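Local coordinates for protein YCAC GENE product (Escherichia coli, PDB 1YAC) that is an octameric hydrolase of the isochorismatase-like family, of unknown specificity, at the interface of chains A and B. Sequence-based numbering; all coordinates share one arbitrary frame. Chains: chain A/B, YCAC GENE product.

Contact 1: the interface of chains A and B. Residues chain A 121, 154; chain B 5, 134, 161, 163, 167, 171.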
# COMPACT_ATOMS: atom_id res chain seq x y z
N PHE A 121 -6.17 28.00 -0.56
CA PHE A 121 -6.10 29.43 -0.90
C PHE A 121 -6.90 30.29 0.10
O PHE A 121 -6.34 31.21 0.73
CB PHE A 121 -6.51 29.70 -2.36
CG PHE A 121 -5.58 29.10 -3.40
CD1 PHE A 121 -4.47 28.33 -3.02
CD2 PHE A 121 -5.83 29.29 -4.75
CE1 PHE A 121 -3.62 27.75 -4.00
CE2 PHE A 121 -4.98 28.71 -5.73
CZ PHE A 121 -3.88 27.94 -5.35
N ARG A 154 1.71 23.16 3.58
CA ARG A 154 1.55 24.59 3.33
C ARG A 154 0.57 25.26 4.31
O ARG A 154 0.86 26.34 4.83
CB ARG A 154 1.10 24.82 1.88
CG ARG A 154 1.33 26.26 1.41
CD ARG A 154 0.85 26.50 -0.01
NE ARG A 154 1.26 27.82 -0.47
CZ ARG A 154 0.69 28.48 -1.47
NH1 ARG A 154 -0.32 27.93 -2.14
NH2 ARG A 154 1.12 29.69 -1.80
N TYR B 5 -0.03 35.60 3.30
CA TYR B 5 -0.21 34.56 2.30
C TYR B 5 0.68 35.03 1.13
O TYR B 5 0.34 35.98 0.43
CB TYR B 5 -1.69 34.52 1.89
CG TYR B 5 -2.08 33.63 0.72
CD1 TYR B 5 -1.24 32.63 0.22
CD2 TYR B 5 -3.33 33.79 0.14
CE1 TYR B 5 -1.65 31.81 -0.84
CE2 TYR B 5 -3.75 32.99 -0.92
CZ TYR B 5 -2.92 32.00 -1.40
OH TYR B 5 -3.37 31.23 -2.46
N PHE B 134 8.94 28.18 -4.36
CA PHE B 134 7.77 27.32 -4.47
C PHE B 134 8.24 26.04 -5.19
O PHE B 134 8.68 26.09 -6.34
CB PHE B 134 6.69 28.03 -5.31
CG PHE B 134 6.21 29.33 -4.73
CD1 PHE B 134 6.99 30.48 -4.82
CD2 PHE B 134 4.97 29.41 -4.11
CE1 PHE B 134 6.53 31.71 -4.31
CE2 PHE B 134 4.50 30.62 -3.59
CZ PHE B 134 5.28 31.77 -3.70
N GLN B 161 7.72 26.77 0.01
CA GLN B 161 6.30 26.45 -0.02
C GLN B 161 6.15 25.23 -0.95
O GLN B 161 6.65 25.24 -2.08
CB GLN B 161 5.48 27.63 -0.55
CG GLN B 161 5.51 28.84 0.38
CD GLN B 161 4.46 29.88 0.05
OE1 GLN B 161 3.27 29.65 0.25
NE2 GLN B 161 4.90 31.04 -0.45
N MET B 163 4.13 22.97 -3.28
CA MET B 163 2.96 23.07 -4.12
C MET B 163 2.97 21.98 -5.20
O MET B 163 3.93 21.21 -5.34
CB MET B 163 2.88 24.47 -4.76
CG MET B 163 2.37 25.58 -3.78
SD MET B 163 2.22 27.15 -4.58
CE MET B 163 0.62 27.03 -5.29
N GLY B 167 -2.20 23.30 -8.50
CA GLY B 167 -2.29 24.38 -7.54
C GLY B 167 -1.52 25.61 -8.03
O GLY B 167 -1.99 26.74 -7.91
N GLU B 171 -3.11 29.32 -8.69
CA GLU B 171 -2.67 30.48 -7.94
C GLU B 171 -2.17 31.56 -8.91
O GLU B 171 -2.33 32.76 -8.65
CB GLU B 171 -1.59 30.10 -6.93
CG GLU B 171 -1.45 31.10 -5.79
CD GLU B 171 -0.70 30.54 -4.61
OE1 GLU B 171 -1.36 29.95 -3.75
OE2 GLU B 171 0.54 30.70 -4.53
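The guanidinium of A:Arg154 is the flat group at the centre of this contact. One of its faces is taken by B:Met163, whose sulfur SD lies off toward the rim, 3.7 Å from A:Arg154 CZ. The edges carry the polar partners, the B:Gln161 amide oxygen along one and the B:Glu171 carboxylate at the end. The rings of B:Tyr5 and B:Phe134 each present an edge to NH2, while A:Phe121 has B:Gly167 O in its ring plane, 3.4 Å from CZ.

The site is an arginine clasp between two subunits of the octamer, an example of how one guanidinium can be read along two edges at once. Side-on, NE and NH2 both grip B:Gln161 OE1; NE lies 2.8 Å from it, and both nitrogens reach the oxygen from the same face of the amide, tilted out of the carbonyl plane. End-on, NH1 and NH2 take one carboxylate oxygen each: A:Arg154 NH1 is 2.8 Å from B:Glu171 OE1, a salt bridge, and A:Arg154 NH2 is 3.0 Å from B:Glu171 OE2, which accepts through its syn lone pair. The guanidinium and carboxylate planes are nevertheless 41° apart. The arginine chain runs extended from CG to NE, with CG anti to the backbone N (chi1 -162°), and so carries the head from helix 145-158 across to chain B. A lysine in its place would probably leave B:Gln161 OE1 or one oxygen of B:Glu171 without its mate, and would lose the flat face on which B:Met163 rests.

B:Tyr5 both touches chain A and supports B:Glu171. Its phenolic OH donates to B:Glu171 OE1 at 2.7 Å, from the face opposite to NH1, which would help to fix the carboxylate's rotation and to stabilise its negative charge. The same OH also packs on the A:Phe121 ring, 3.2 Å from CG, and farther along the same face of that ring, at its tip, CZ meets B:Glu171 CB at 3.5 Å.

Contact 2: the interface of chains A and B. Residues chain A 114, 116-117, 143; chain B 164, 166-167, 191.
Helix 115-128 of chain A, with the loop residue A:Val114 just before it and the loop residue A:Phe143, meets the start of helix 165-173 of chain B, flanked there by B:Thr164 and, from a more distant loop, B:Ile191. The patch illustrates how an aromatic pair and a bridging water can be combined in one subunit interface of an octamer.

A:Phe143 and B:Phe166 form the aromatic pair. The edge of A:Phe143 at CE2 and CZ points onto a face of B:Phe166, toward its CG and CD2 rim, with the planes 70° apart. A:Phe143 CE2 comes to 3.5 Å from B:Phe166 CD2. The CG of B:Phe166 stands anti to its backbone N (chi1 178°), which sends the ring away from its helix and into chain A. There its CE2 corner meets the methyl CG2 of A:Val114 at 3.7 Å, and CG2 of A:Val117 also touches the ring's CD2 side. Beyond the pair, A:Phe143 CE1 packs against the B:Ile191 methyl CG2 at 3.9 Å, so the ring touches chain B at two different parts of its rim.

Alongside this apolar group, a water joins the chains. It lies 2.6 Å from the A:Glu116 carboxylate oxygen OE2, 2.5 Å from the B:Thr164 hydroxyl OG1, and 3.0 Å from the backbone N of B:Gly167. The A:Glu116 chain bends at chi2 (-85°), which brings its carboxylate back toward the ring plane of A:Phe143, with OE2 at that ring's edge. Since B:Gly167 lies in the first turn of its helix, the helix end would be expected to favour the negative charge placed near it through the water.

A:Val114 follows a cis peptide bond, and A:Val117 directly precedes a cysteine at the position of the nucleophile in the cysteine hydrolases of this superfamily, so the interface probably borders the catalytic region. At that border, A:Val117 CG2 rests 3.6 Å from B:Gly167 CA.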
# COMPACT_ATOMS: atom_id res chain seq x y z
N VAL A 114 -10.63 21.39 -4.85
CA VAL A 114 -9.58 20.48 -4.39
C VAL A 114 -8.85 21.08 -3.19
O VAL A 114 -8.72 22.30 -3.07
CB VAL A 114 -8.57 20.06 -5.50
CG1 VAL A 114 -9.31 19.29 -6.60
CG2 VAL A 114 -7.83 21.26 -6.07
N GLU A 116 -5.73 21.56 -2.20
CA GLU A 116 -4.61 22.50 -2.39
C GLU A 116 -4.97 23.83 -3.08
O GLU A 116 -4.12 24.72 -3.19
CB GLU A 116 -3.46 21.83 -3.12
CG GLU A 116 -3.67 21.65 -4.65
CD GLU A 116 -4.44 20.39 -5.04
OE1 GLU A 116 -5.23 19.87 -4.21
OE2 GLU A 116 -4.27 19.92 -6.18
N VAL A 117 -6.22 23.95 -3.54
CA VAL A 117 -6.66 25.18 -4.20
C VAL A 117 -7.88 25.79 -3.51
O VAL A 117 -7.77 26.78 -2.81
CB VAL A 117 -6.99 24.94 -5.69
CG1 VAL A 117 -7.63 26.19 -6.30
CG2 VAL A 117 -5.71 24.60 -6.45
N PHE A 143 -6.46 15.27 -5.96
CA PHE A 143 -5.96 14.26 -6.90
C PHE A 143 -5.29 13.03 -6.28
O PHE A 143 -5.65 11.90 -6.60
CB PHE A 143 -4.97 14.91 -7.89
CG PHE A 143 -5.53 16.11 -8.61
CD1 PHE A 143 -6.33 15.96 -9.74
CD2 PHE A 143 -5.28 17.40 -8.12
CE1 PHE A 143 -6.88 17.08 -10.38
CE2 PHE A 143 -5.83 18.52 -8.75
CZ PHE A 143 -6.63 18.36 -9.88
N THR B 164 1.85 21.85 -5.91
CA THR B 164 1.74 20.87 -6.98
C THR B 164 1.31 21.65 -8.23
O THR B 164 0.73 22.73 -8.11
CB THR B 164 0.82 19.69 -6.58
OG1 THR B 164 -0.32 20.17 -5.86
CG2 THR B 164 1.60 18.75 -5.64
N PHE B 166 -1.14 21.72 -10.50
CA PHE B 166 -2.50 22.25 -10.68
C PHE B 166 -2.69 23.44 -9.73
O PHE B 166 -3.23 24.48 -10.14
CB PHE B 166 -3.54 21.16 -10.44
CG PHE B 166 -4.97 21.64 -10.55
CD1 PHE B 166 -5.58 21.76 -11.80
CD2 PHE B 166 -5.71 21.94 -9.41
CE1 PHE B 166 -6.91 22.15 -11.90
CE2 PHE B 166 -7.03 22.34 -9.50
CZ PHE B 166 -7.64 22.44 -10.75
N GLY B 167 -2.20 23.30 -8.50
CA GLY B 167 -2.29 24.38 -7.54
C GLY B 167 -1.52 25.61 -8.03
O GLY B 167 -1.99 26.74 -7.91
N ILE B 191 -5.41 16.52 -17.23
CA ILE B 191 -6.22 15.90 -16.19
C ILE B 191 -7.33 15.11 -16.89
O ILE B 191 -8.38 15.66 -17.24
CB ILE B 191 -6.87 16.97 -15.26
CG1 ILE B 191 -5.81 17.95 -14.75
CG2 ILE B 191 -7.59 16.29 -14.09
CD1 ILE B 191 -6.40 19.18 -14.09
O HOH W 1 -2.16 20.48 -7.60

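The C-alpha centres of contact 1 and contact 2 lie about 10 Å apart, and the two are neighbouring parts of one interface. Both use helix 115-128 of chain A and helix 165-173 of chain B, and both include B:Gly167: its carbonyl oxygen serves contact 1, its amide nitrogen and CA serve contact 2. Helix 165-173 is thus held against helix 115-128 in both contacts and against helix 145-158 by the clasp of contact 1, which may limit its sliding or rotation. Because helix 115-128 also carries the likely nucleophile, octamer assembly may help to hold the active-site region in shape.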